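Local coordinates for uncharacterized protein (Bacteroides eggerthii, PDB 4FTD) that is of unknown function but, built from a six-bladed beta-propeller and an immunoglobulin-like part, may take part in carbohydrate metabolism, at residues D247-N252 against I261-N266; F271-I276 against K288-K293; T297-V302 against E338-K343. All coordinates share one frame; numbering follows the deposited sequence.

Interaction 1 of 3, residues D247-N252 against I261-N266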
loop_
_atom_site.group_PDB
_atom_site.type_symbol
_atom_site.label_atom_id
_atom_site.label_comp_id
_atom_site.label_asym_id
_atom_site.label_seq_id
_atom_site.Cartn_x
_atom_site.Cartn_y
_atom_site.Cartn_z
ATOM N N ASP A 247 0.180 18.529 16.348
ATOM C CA ASP A 247 -0.266 18.789 14.990
ATOM C C ASP A 247 -0.211 17.547 14.097
ATOM O O ASP A 247 -0.973 17.450 13.186
ATOM C CB ASP A 247 0.620 19.851 14.322
ATOM C CG ASP A 247 0.271 21.253 14.799
ATOM O OD1 ASP A 247 -0.886 21.670 14.527
ATOM O OD2 ASP A 247 1.128 21.931 15.389
ATOM N N ASN A 248 0.764 16.681 14.373
ATOM C CA ASN A 248 1.040 15.443 13.650
ATOM C C ASN A 248 1.248 14.362 14.705
ATOM O O ASN A 248 1.455 14.673 15.860
ATOM C CB ASN A 248 2.255 15.554 12.708
ATOM C CG ASN A 248 3.538 15.916 13.421
ATOM O OD1 ASN A 248 4.102 15.078 14.155
ATOM N ND2 ASN A 248 4.033 17.160 13.205
ATOM N N ALA A 249 1.068 13.114 14.312
ATOM C CA ALA A 249 1.354 11.986 15.165
ATOM C C ALA A 249 1.658 10.774 14.318
ATOM O O ALA A 249 1.022 10.556 13.281
ATOM C CB ALA A 249 0.215 11.704 16.097
ATOM N N SER A 250 2.676 10.027 14.723
ATOM C CA SER A 250 2.945 8.700 14.090
ATOM C C SER A 250 2.909 7.619 15.167
ATOM O O SER A 250 3.816 7.490 15.974
ATOM C CB SER A 250 4.243 8.711 13.330
ATOM O OG SER A 250 4.388 9.861 12.535
ATOM N N TYR A 251 1.755 6.958 15.259
ATOM C CA TYR A 251 1.545 5.892 16.207
ATOM C C TYR A 251 2.132 4.603 15.628
ATOM O O TYR A 251 1.678 4.138 14.591
ATOM C CB TYR A 251 0.054 5.732 16.461
ATOM C CG TYR A 251 -0.628 6.880 17.170
ATOM C CD1 TYR A 251 -1.084 8.050 16.469
ATOM C CD2 TYR A 251 -0.927 6.770 18.545
ATOM C CE1 TYR A 251 -1.739 9.078 17.190
ATOM C CE2 TYR A 251 -1.581 7.787 19.242
ATOM C CZ TYR A 251 -2.011 8.911 18.594
ATOM O OH TYR A 251 -2.675 9.878 19.368
ATOM N N ASN A 252 3.147 4.063 16.295
ATOM C CA ASN A 252 3.814 2.813 15.920
ATOM C C ASN A 252 3.624 1.809 17.078
ATOM O O ASN A 252 4.373 1.803 18.005
ATOM C CB ASN A 252 5.307 3.078 15.702
ATOM C CG ASN A 252 5.563 3.954 14.502
ATOM O OD1 ASN A 252 5.579 3.459 13.372
ATOM N ND2 ASN A 252 5.685 5.248 14.725
ATOM N N ILE A 261 5.122 6.503 19.975
ATOM C CA ILE A 261 4.373 7.491 19.253
ATOM C C ILE A 261 5.351 8.690 19.040
ATOM O O ILE A 261 5.963 9.216 19.987
ATOM C CB ILE A 261 3.128 7.934 19.991
ATOM C CG1 ILE A 261 2.322 6.715 20.471
ATOM C CG2 ILE A 261 2.288 8.855 19.050
ATOM C CD1 ILE A 261 1.336 6.966 21.606
ATOM N N PHE A 262 5.468 9.139 17.806
ATOM C CA PHE A 262 6.306 10.280 17.477
ATOM C C PHE A 262 5.412 11.503 17.258
ATOM O O PHE A 262 4.510 11.454 16.413
ATOM C CB PHE A 262 7.093 10.022 16.208
ATOM C CG PHE A 262 8.147 8.933 16.337
ATOM C CD1 PHE A 262 7.844 7.609 16.038
ATOM C CD2 PHE A 262 9.448 9.256 16.669
ATOM C CE1 PHE A 262 8.816 6.637 16.103
ATOM C CE2 PHE A 262 10.410 8.267 16.795
ATOM C CZ PHE A 262 10.081 6.957 16.497
ATOM N N PHE A 263 5.752 12.604 17.923
ATOM C CA PHE A 263 4.988 13.845 17.824
ATOM C C PHE A 263 5.928 14.977 17.474
ATOM O O PHE A 263 6.739 15.400 18.310
ATOM C CB PHE A 263 4.320 14.178 19.125
ATOM C CG PHE A 263 3.253 13.216 19.584
ATOM C CD1 PHE A 263 2.001 13.188 19.006
ATOM C CD2 PHE A 263 3.498 12.402 20.677
ATOM C CE1 PHE A 263 0.996 12.383 19.541
ATOM C CE2 PHE A 263 2.534 11.626 21.223
ATOM C CZ PHE A 263 1.275 11.611 20.673
ATOM N N GLY A 264 5.849 15.479 16.256
ATOM C CA GLY A 264 6.731 16.619 15.874
ATOM C C GLY A 264 6.190 17.955 16.354
ATOM O O GLY A 264 4.998 18.183 16.299
ATOM N N ASP A 265 7.051 18.858 16.784
ATOM C CA ASP A 265 6.582 20.180 17.218
ATOM C C ASP A 265 6.170 20.987 15.990
ATOM O O ASP A 265 6.602 20.692 14.846
ATOM C CB ASP A 265 7.552 20.926 18.151
ATOM C CG ASP A 265 8.831 21.412 17.490
ATOM O OD1 ASP A 265 9.315 20.773 16.563
ATOM O OD2 ASP A 265 9.414 22.420 17.964
ATOM N N ASN A 266 5.336 22.001 16.233
ATOM C CA ASN A 266 4.817 22.818 15.153
ATOM C C ASN A 266 5.974 23.500 14.397
ATOM O O ASN A 266 5.960 23.522 13.169
ATOM C CB ASN A 266 3.824 23.843 15.670
ATOM C CG ASN A 266 3.260 24.679 14.557
ATOM O OD1 ASN A 266 3.809 25.702 14.222
ATOM N ND2 ASN A 266 2.187 24.228 13.967
HETATM O O HOH W 1 2.688 19.928 16.714
HETATM O O HOH W 2 2.919 16.720 16.956
HETATM O O HOH W 3 6.852 18.670 13.164
#
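Asn-248 sets its CG between the backbone N and the carbonyl carbon, chi1 59°, and from this crowded position its carboxamide reaches the backbone of Gly-264; Asp-247, with CG beside the backbone N, directs its carboxylate to Asn-266. Asn-248 OD1 accepts from Gly-264 N at 2.8 Å, while its ND2 is held by the carbonyl of Met-298, so both ends of the amide are engaged and its rotation is fixed. Gly-264 leaves room for this amide: a CB there would lie only 3.1 Å from Asn-248 ND2. Asn-266 ND2 donates to Asp-247 OD2 at 2.9 Å, meeting it from above the carboxylate plane, 56° out of it; OD1 of the same group is salt-bridged to Arg-244. Between these side-chain bonds, water 2 lies close to the carbonyl oxygens of Asn-248 and Gly-264.

Regular antiparallel pairing follows, with Ser-250 N to Phe-262 O at 2.9 Å and Phe-262 N to Ser-250 O at 3.0 Å. On the face bearing Tyr-251 and Ile-261, Ile-261 CG2 sits over the centre of the Tyr-251 ring, 3.9 Å from its centroid, in a CH-pi contact. Ala-249 CB approaches Phe-263 CE1 at 3.6 Å. On the other face Asn-252 ND2 meets the edge of the Phe-262 ring in its plane, 3.5 Å from CD1, the amide and ring planes nearly perpendicular. The amide is held there by stronger partners, OD1 accepting from Arg-304 N and ND2 donating to Val-302 O.

The hairpin of strands 250-253 and 259-264 is packed on both faces: Ala-249 and Tyr-251 rest on strand 190-198, Ser-250 and Asn-252 on strand 300-304, and strand 270-277 continues the sheet beside 259-264.

Interaction 2 of 3, residues F271-I276 against K288-K293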
loop_
_atom_site.group_PDB
_atom_site.type_symbol
_atom_site.label_atom_id
_atom_site.label_comp_id
_atom_site.label_asym_id
_atom_site.label_seq_id
_atom_site.Cartn_x
_atom_site.Cartn_y
_atom_site.Cartn_z
ATOM N N PHE A 271 11.099 15.998 17.515
ATOM C CA PHE A 271 10.045 15.046 17.784
ATOM C C PHE A 271 10.147 14.631 19.240
ATOM O O PHE A 271 11.230 14.455 19.757
ATOM C CB PHE A 271 10.222 13.780 16.957
ATOM C CG PHE A 271 9.794 13.904 15.534
ATOM C CD1 PHE A 271 10.704 14.207 14.556
ATOM C CD2 PHE A 271 8.484 13.693 15.175
ATOM C CE1 PHE A 271 10.315 14.317 13.249
ATOM C CE2 PHE A 271 8.090 13.798 13.869
ATOM C CZ PHE A 271 9.007 14.106 12.901
ATOM N N LEU A 272 9.006 14.466 19.881
ATOM C CA LEU A 272 8.877 13.751 21.148
ATOM C C LEU A 272 8.636 12.308 20.750
ATOM O O LEU A 272 7.723 12.032 20.011
ATOM C CB LEU A 272 7.677 14.250 21.963
ATOM C CG LEU A 272 7.781 15.732 22.368
ATOM C CD1 LEU A 272 6.611 16.116 23.278
ATOM C CD2 LEU A 272 9.136 16.074 23.017
ATOM N N LYS A 273 9.519 11.411 21.172
ATOM C CA LYS A 273 9.365 9.961 21.005
ATOM C C LYS A 273 8.785 9.411 22.322
ATOM O O LYS A 273 9.485 9.309 23.313
ATOM C CB LYS A 273 10.714 9.284 20.695
ATOM C CG LYS A 273 10.565 7.788 20.521
ATOM C CD LYS A 273 11.769 7.107 19.908
ATOM C CE LYS A 273 12.866 6.883 20.927
ATOM N NZ LYS A 273 13.665 5.708 20.524
ATOM N N VAL A 274 7.526 9.028 22.307
ATOM C CA VAL A 274 6.777 8.628 23.524
ATOM C C VAL A 274 6.626 7.103 23.571
ATOM O O VAL A 274 5.951 6.544 22.734
ATOM C CB VAL A 274 5.413 9.294 23.529
ATOM C CG1 VAL A 274 4.610 8.918 24.784
ATOM C CG2 VAL A 274 5.574 10.821 23.461
ATOM N N PRO A 275 7.287 6.418 24.525
ATOM C CA PRO A 275 7.150 4.947 24.513
ATOM C C PRO A 275 5.822 4.466 25.074
ATOM O O PRO A 275 5.285 5.074 25.997
ATOM C CB PRO A 275 8.287 4.453 25.426
ATOM C CG PRO A 275 9.164 5.654 25.632
ATOM C CD PRO A 275 8.255 6.857 25.541
ATOM N N ILE A 276 5.326 3.370 24.506
ATOM C CA ILE A 276 4.078 2.759 24.929
ATOM C C ILE A 276 4.320 1.251 25.004
ATOM O O ILE A 276 5.022 0.705 24.173
ATOM C CB ILE A 276 2.889 3.178 24.013
ATOM C CG1 ILE A 276 1.567 2.604 24.540
ATOM C CG2 ILE A 276 3.062 2.699 22.615
ATOM C CD1 ILE A 276 0.339 3.394 24.122
ATOM N N LYS A 288 11.840 10.740 24.823
ATOM C CA LYS A 288 13.060 11.292 24.257
ATOM C C LYS A 288 12.718 12.443 23.306
ATOM O O LYS A 288 11.691 12.418 22.614
ATOM C CB LYS A 288 13.835 10.240 23.456
ATOM C CG LYS A 288 14.243 8.963 24.170
ATOM C CD LYS A 288 15.165 9.161 25.359
ATOM C CE LYS A 288 15.600 7.801 25.908
ATOM N NZ LYS A 288 15.784 7.848 27.384
ATOM N N VAL A 289 13.586 13.443 23.268
ATOM C CA VAL A 289 13.453 14.596 22.373
ATOM C C VAL A 289 14.472 14.342 21.265
ATOM O O VAL A 289 15.656 14.244 21.542
ATOM C CB VAL A 289 13.744 15.913 23.113
ATOM C CG1 VAL A 289 13.802 17.079 22.132
ATOM C CG2 VAL A 289 12.672 16.126 24.223
ATOM N N LEU A 290 14.014 14.193 20.025
ATOM C CA LEU A 290 14.889 13.854 18.895
ATOM C C LEU A 290 14.994 15.019 17.954
ATOM O O LEU A 290 14.015 15.676 17.723
ATOM C CB LEU A 290 14.326 12.655 18.138
ATOM C CG LEU A 290 14.031 11.409 18.984
ATOM C CD1 LEU A 290 13.300 10.369 18.130
ATOM C CD2 LEU A 290 15.303 10.853 19.624
ATOM N N PRO A 291 16.162 15.227 17.331
ATOM C CA PRO A 291 16.302 16.363 16.421
ATOM C C PRO A 291 15.500 16.193 15.117
ATOM O O PRO A 291 15.422 15.102 14.561
ATOM C CB PRO A 291 17.815 16.381 16.149
ATOM C CG PRO A 291 18.170 14.926 16.176
ATOM C CD PRO A 291 17.380 14.388 17.340
ATOM N N SER A 292 14.818 17.253 14.697
ATOM C CA SER A 292 14.105 17.270 13.406
ATOM C C SER A 292 14.722 18.399 12.589
ATOM O O SER A 292 15.847 18.803 12.867
ATOM C CB SER A 292 12.629 17.515 13.624
ATOM O OG SER A 292 11.949 17.512 12.395
ATOM N N LYS A 293 14.039 18.913 11.573
ATOM C CA LYS A 293 14.621 20.069 10.824
ATOM C C LYS A 293 13.453 20.818 10.237
ATOM O O LYS A 293 12.415 20.203 9.981
ATOM C CB LYS A 293 15.594 19.598 9.769
ATOM C CG LYS A 293 14.992 18.830 8.602
ATOM C CD LYS A 293 15.884 17.691 8.124
ATOM C CE LYS A 293 16.819 18.018 7.023
ATOM N NZ LYS A 293 17.544 16.751 6.639
#
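Phe-271 and Leu-290 open an antiparallel pairing in which the strand directions lie 142° apart, a marked departure from strict antiparallel alignment. Phe-271 N donates to Leu-290 O at 2.9 Å, and Leu-290 N returns a bond to Phe-271 O at 2.8 Å. Two residues further on, Lys-273 N reaches Lys-288 O at 2.8 Å and Lys-288 N reaches Lys-273 O at 3.1 Å; Leu-272 and Val-289 form the non-hydrogen-bonded pair between them.

The side chains sort by face. Leu-272 and Val-289 run side by side in the same direction, CD2 of Leu-272 lying 3.7 Å from CG2 of Val-289. On the other face Leu-290 CD1 lies diagonally against Lys-273 CB at 3.8 Å, so the lysine contributes its aliphatic part to an apolar patch. Its chain bends at chi3, 79°, and its NZ forms a salt bridge with Glu-325, with a cation-pi contact to Phe-260. The neighbouring Lys-288 bends at chi2 and again at chi4, and its ammonium group turns off from the pair, which probably eases the repulsion between two like charges; its NZ has a weak hydrogen bond to Asn-286. Beyond the strand, Ser-292 OG approaches Phe-271 CE1 at 3.7 Å, obliquely to the ring.

The pairing is a worked case of a twisted beta hairpin, here the third and fourth strands of a four-stranded antiparallel sheet, as in the blades of a beta-propeller.

Interaction 3 of 3, residues T297-V302 against E338-K343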
loop_
_atom_site.group_PDB
_atom_site.type_symbol
_atom_site.label_atom_id
_atom_site.label_comp_id
_atom_site.label_asym_id
_atom_site.label_seq_id
_atom_site.Cartn_x
_atom_site.Cartn_y
_atom_site.Cartn_z
ATOM N N THR A 297 8.572 20.446 8.456
ATOM C CA THR A 297 7.347 21.207 8.755
ATOM C C THR A 297 6.487 20.502 9.809
ATOM O O THR A 297 6.851 19.463 10.394
ATOM C CB THR A 297 6.480 21.542 7.490
ATOM O OG1 THR A 297 5.723 20.375 7.112
ATOM C CG2 THR A 297 7.346 22.039 6.304
HETATM N N MSE A 298 5.318 21.075 10.065
HETATM C CA MSE A 298 4.332 20.435 10.934
HETATM C C MSE A 298 3.663 19.190 10.336
HETATM O O MSE A 298 3.023 18.446 11.101
HETATM C CB MSE A 298 3.244 21.423 11.282
HETATM C CG MSE A 298 2.482 21.927 10.030
HETATM SE SE MSE A 298 0.953 22.915 10.592
HETATM C CE MSE A 298 -0.209 21.485 11.077
ATOM N N VAL A 299 3.748 19.014 8.999
ATOM C CA VAL A 299 3.210 17.849 8.265
ATOM C C VAL A 299 4.363 16.908 7.973
ATOM O O VAL A 299 5.071 17.034 6.981
ATOM C CB VAL A 299 2.443 18.235 6.983
ATOM C CG1 VAL A 299 1.696 17.005 6.388
ATOM C CG2 VAL A 299 1.480 19.388 7.300
ATOM N N THR A 300 4.552 15.954 8.885
ATOM C CA THR A 300 5.709 15.036 8.871
ATOM C C THR A 300 5.328 13.789 9.676
ATOM O O THR A 300 4.437 13.849 10.549
ATOM C CB THR A 300 6.959 15.712 9.478
ATOM O OG1 THR A 300 8.106 14.862 9.377
ATOM C CG2 THR A 300 6.702 16.130 10.939
ATOM N N ASN A 301 5.981 12.670 9.366
ATOM C CA ASN A 301 5.689 11.409 9.985
ATOM C C ASN A 301 6.903 10.542 10.016
ATOM O O ASN A 301 7.752 10.650 9.161
ATOM C CB ASN A 301 4.628 10.635 9.193
ATOM C CG ASN A 301 3.236 11.277 9.196
ATOM O OD1 ASN A 301 2.865 11.887 8.219
ATOM N ND2 ASN A 301 2.470 11.124 10.288
ATOM N N VAL A 302 6.893 9.625 10.963
ATOM C CA VAL A 302 7.951 8.652 11.247
ATOM C C VAL A 302 7.278 7.284 11.505
ATOM O O VAL A 302 6.616 7.095 12.542
ATOM C CB VAL A 302 8.828 9.062 12.478
ATOM C CG1 VAL A 302 9.898 7.994 12.753
ATOM C CG2 VAL A 302 9.540 10.416 12.272
ATOM N N GLU A 338 6.125 15.937 -1.535
ATOM C CA GLU A 338 5.369 16.137 -0.305
ATOM C C GLU A 338 4.692 14.854 0.205
ATOM O O GLU A 338 3.672 14.944 0.900
ATOM C CB GLU A 338 4.326 17.273 -0.421
ATOM C CG GLU A 338 4.891 18.588 -0.995
ATOM C CD GLU A 338 3.914 19.751 -0.849
ATOM O OE1 GLU A 338 2.925 19.662 -0.076
ATOM O OE2 GLU A 338 4.135 20.768 -1.527
ATOM N N ALA A 339 5.274 13.692 -0.145
ATOM C CA ALA A 339 4.879 12.396 0.376
ATOM C C ALA A 339 5.100 12.413 1.887
ATOM O O ALA A 339 6.175 12.735 2.389
ATOM C CB ALA A 339 5.673 11.267 -0.256
ATOM N N VAL A 340 4.032 12.111 2.591
ATOM C CA VAL A 340 4.007 11.997 4.031
ATOM C C VAL A 340 3.333 10.657 4.394
ATOM O O VAL A 340 2.932 9.883 3.523
ATOM C CB VAL A 340 3.316 13.227 4.724
ATOM C CG1 VAL A 340 4.082 14.528 4.397
ATOM C CG2 VAL A 340 1.844 13.373 4.362
ATOM N N ALA A 341 3.319 10.351 5.681
ATOM C CA ALA A 341 2.823 9.072 6.208
ATOM C C ALA A 341 3.386 7.812 5.468
ATOM O O ALA A 341 2.630 6.964 5.051
ATOM C CB ALA A 341 1.294 9.086 6.215
ATOM N N PRO A 342 4.722 7.700 5.326
ATOM C CA PRO A 342 5.356 6.589 4.568
ATOM C C PRO A 342 5.279 5.239 5.276
ATOM O O PRO A 342 5.895 5.064 6.348
ATOM C CB PRO A 342 6.829 7.047 4.438
ATOM C CG PRO A 342 7.036 7.916 5.625
ATOM C CD PRO A 342 5.731 8.577 5.920
ATOM N N LYS A 343 4.503 4.305 4.708
ATOM C CA LYS A 343 4.361 2.972 5.283
ATOM C C LYS A 343 4.801 1.892 4.303
ATOM O O LYS A 343 4.390 1.885 3.142
ATOM C CB LYS A 343 2.904 2.717 5.723
ATOM C CG LYS A 343 2.412 3.689 6.785
ATOM C CD LYS A 343 1.112 3.298 7.490
ATOM C CE LYS A 343 0.759 4.325 8.569
ATOM N NZ LYS A 343 -0.547 4.033 9.276
#
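A junction between successive blades of the propeller brings Asn-301, in the first strand of one sheet, against Ala-341, at the corner where strand 339-340 gives way to strand 342-347 of the next. Asn-301 holds CG anti to its carbonyl carbon, chi1 -67°, and OD1 accepts from Ala-341 N at 3.0 Å. The bond is weak, bent to 133° at the hydrogen. It nevertheless meets a polar backbone group in a buried place, at a residue whose positive phi, 48°, accompanies the change of direction. Carbon atoms surround the bond: Val-340 CB lies 3.8 Å from Asn-301 OD1, and Asn-301 CB touches Pro-342 CD at 4.0 Å.

The principle seen here is that sheets arranged around a propeller pack against one another through side chains, which may also bond to the backbone of the next sheet, without strand pairing between them. The other end of the Asn-301 amide turns to a different blade, where ND2 is hydrogen-bonded to Ser-250 OG, so one flat group bridges three sheets. An alanine here would probably leave Ala-341 N without this acceptor and Ser-250 OG without one of its mates, loosening the tie between the blades.

Just before these residues in each segment, Val-299 and Val-340 cross obliquely, their CG1 atoms 4.0 Å apart, and Val-340 CG1 also rests 3.7 Å from Val-299 O. The approach to Val-299 is shaped by an ST turn in which Thr-297 OG1 accepts from Val-299 N at 3.1 Å. On the far side of the asparagine, Pro-342 packs on Leu-312 and Ser-314 of strand 311-315.

How the interactions relate
The three contacts follow one another along the chain, each closing before the next opens. Interactions 1 and 2, with centres about 8 Å apart, belong to a single four-stranded antiparallel sheet: the first joins its strands 250-253 and 259-264, the second its strands 270-277 and 281-291, and the pairing of 259-264 with 270-277 unites them. Interaction 3, about 10 Å from the centre of interaction 1 and 15 Å from that of interaction 2, lies between the two sheets that follow. Asn-248 and Ser-250 hydrogen-bond to its 297-302 segment, and Phe-271 packs on Thr-300 and Val-302. Pairing within a blade and side-chain contact between blades thus together build up the propeller.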